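Local coordinates for putative endonuclease/exonuclease/phosphatase family protein (Bacteroides vulgatus ATCC 8482, PDB 3G6S) that probably acts as a metal-dependent phosphodiesterase or nuclease of the DNase I-like endonuclease/exonuclease/phosphatase family, perhaps with endonuclease and 3'-5' RNA exonuclease activity, at residues W120-D125 with G129-A134. Residues are numbered along the deposited sequence; the frame is centred on the assembly and turned at random.
Sequences WAKFKD and GKIFMA
Phe123 lays its CB over one face of the Phe132 ring, 3.7 Å from CB to the ring centroid, a CH-pi contact within an antiparallel hydrogen-bonded pair. The two ring planes are inclined by 33°, their centroids 5.6 Å apart. Phe132 reaches its neighbour because its CG stands between backbone N and carbonyl carbon (chi1 56°). The methyl of Ala134 meets the edge of the Phe123 ring in its plane, CB to CE2 3.7 Å, while Tyr83 packs edge-to-face on the same ring. An alanine in place of Phe132 would probably open a gap beneath Phe123 CB and let the Phe123 ring shift. Ala121 and Ala134 also form a reciprocal backbone pair, as do Phe123 and Phe132; in the latter, Phe123 N to Phe132 O is 2.8 Å, whereas Phe132 N approaches Phe123 O from above the carbonyl plane at 3.2 Å. On the other face, the selenomethionine Met133 brings its CE against CE3 and CD2 of the Trp120 ring, both side chains also touching Ile161 of helix 144-161. Farther along that face the packing slackens: Lys124 CG only grazes Ile131 CD1 at 4.0 Å, and the partly exposed Lys122 extends its chain fully. Near the turn, Asp125 N bonds Lys130 O and Gly129 N returns to Asp125 O (2.7 Å); Asp125 OD2 takes the backbone N of Thr128. This is a beta hairpin, strands 117-125 and 131-138, inside one of the two mixed sheets of the DNase I-like alpha/beta sandwich, strand 117-125 next to the outer strand 88-97, its phenylalanine face turned inward toward the other sheet.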
# COMPACT_ATOMS: atom_id res chain seq x y z
N TRP A 120 2.11 -4.30 8.94
CA TRP A 120 0.87 -3.82 9.56
C TRP A 120 1.13 -2.99 10.79
O TRP A 120 2.23 -3.01 11.35
CB TRP A 120 -0.04 -4.98 9.95
CG TRP A 120 0.55 -5.90 10.99
CD1 TRP A 120 1.27 -7.02 10.77
CD2 TRP A 120 0.49 -5.73 12.42
NE1 TRP A 120 1.67 -7.58 11.96
CE2 TRP A 120 1.20 -6.81 12.99
CE3 TRP A 120 -0.10 -4.78 13.27
CZ2 TRP A 120 1.35 -6.96 14.38
CZ3 TRP A 120 0.05 -4.93 14.66
CH2 TRP A 120 0.77 -6.02 15.19
N ALA A 121 0.10 -2.28 11.24
CA ALA A 121 0.21 -1.44 12.41
C ALA A 121 -1.15 -1.14 12.99
O ALA A 121 -2.09 -0.79 12.27
CB ALA A 121 0.93 -0.16 12.07
N LYS A 122 -1.27 -1.28 14.31
CA LYS A 122 -2.50 -0.99 15.01
C LYS A 122 -2.37 0.48 15.45
O LYS A 122 -1.56 0.81 16.31
CB LYS A 122 -2.60 -1.94 16.20
CG LYS A 122 -3.82 -1.80 17.08
CD LYS A 122 -3.80 -2.85 18.18
CE LYS A 122 -4.90 -2.63 19.19
NZ LYS A 122 -4.75 -3.53 20.37
N PHE A 123 -3.15 1.35 14.82
CA PHE A 123 -3.12 2.79 15.09
C PHE A 123 -4.16 3.27 16.08
O PHE A 123 -5.08 2.55 16.43
CB PHE A 123 -3.34 3.57 13.80
CG PHE A 123 -2.14 3.63 12.91
CD1 PHE A 123 -1.01 4.35 13.29
CD2 PHE A 123 -2.16 3.02 11.66
CE1 PHE A 123 0.09 4.46 12.44
CE2 PHE A 123 -1.06 3.13 10.80
CZ PHE A 123 0.07 3.85 11.19
N LYS A 124 -4.00 4.50 16.51
CA LYS A 124 -4.95 5.12 17.42
C LYS A 124 -4.96 6.59 17.07
O LYS A 124 -3.90 7.21 16.97
CB LYS A 124 -4.55 4.96 18.89
CG LYS A 124 -5.61 5.55 19.82
CD LYS A 124 -5.01 6.40 20.95
CE LYS A 124 -4.38 5.54 22.04
NZ LYS A 124 -3.82 6.38 23.13
N ASP A 125 -6.14 7.13 16.88
CA ASP A 125 -6.26 8.54 16.56
C ASP A 125 -6.08 9.29 17.87
O ASP A 125 -6.95 9.25 18.74
CB ASP A 125 -7.64 8.84 15.98
CG ASP A 125 -7.77 10.25 15.46
OD1 ASP A 125 -7.81 10.43 14.22
OD2 ASP A 125 -7.80 11.19 16.29
N GLY A 129 -9.35 8.96 19.86
CA GLY A 129 -9.15 7.71 20.59
C GLY A 129 -9.54 6.49 19.77
O GLY A 129 -9.54 5.37 20.27
N LYS A 130 -9.88 6.71 18.50
CA LYS A 130 -10.29 5.62 17.63
C LYS A 130 -9.15 4.68 17.27
O LYS A 130 -8.06 5.12 16.87
CB LYS A 130 -10.92 6.15 16.35
CG LYS A 130 -11.49 5.07 15.46
CD LYS A 130 -12.65 4.34 16.11
CE LYS A 130 -13.28 3.36 15.13
NZ LYS A 130 -14.43 2.58 15.70
N ILE A 131 -9.42 3.38 17.40
CA ILE A 131 -8.45 2.33 17.08
C ILE A 131 -8.78 1.71 15.73
O ILE A 131 -9.94 1.46 15.41
CB ILE A 131 -8.46 1.22 18.16
CG1 ILE A 131 -7.69 1.67 19.39
CG2 ILE A 131 -7.82 -0.04 17.62
CD1 ILE A 131 -8.43 2.67 20.21
N PHE A 132 -7.75 1.50 14.93
CA PHE A 132 -7.93 0.89 13.62
C PHE A 132 -6.64 0.24 13.18
O PHE A 132 -5.61 0.41 13.81
CB PHE A 132 -8.37 1.91 12.58
CG PHE A 132 -7.45 3.09 12.43
CD1 PHE A 132 -7.53 4.17 13.31
CD2 PHE A 132 -6.55 3.15 11.37
CE1 PHE A 132 -6.74 5.31 13.12
CE2 PHE A 132 -5.75 4.28 11.17
CZ PHE A 132 -5.85 5.37 12.05
N MSE A 133 -6.70 -0.50 12.09
CA MSE A 133 -5.50 -1.15 11.64
C MSE A 133 -5.20 -0.87 10.18
O MSE A 133 -6.09 -0.70 9.36
CB MSE A 133 -5.62 -2.65 11.85
CG MSE A 133 -4.40 -3.42 11.41
SE MSE A 133 -4.72 -5.30 11.57
CE MSE A 133 -2.92 -5.84 11.94
N ALA A 134 -3.91 -0.82 9.89
CA ALA A 134 -3.45 -0.59 8.54
C ALA A 134 -2.54 -1.74 8.16
O ALA A 134 -1.67 -2.14 8.93
CB ALA A 134 -2.70 0.73 8.46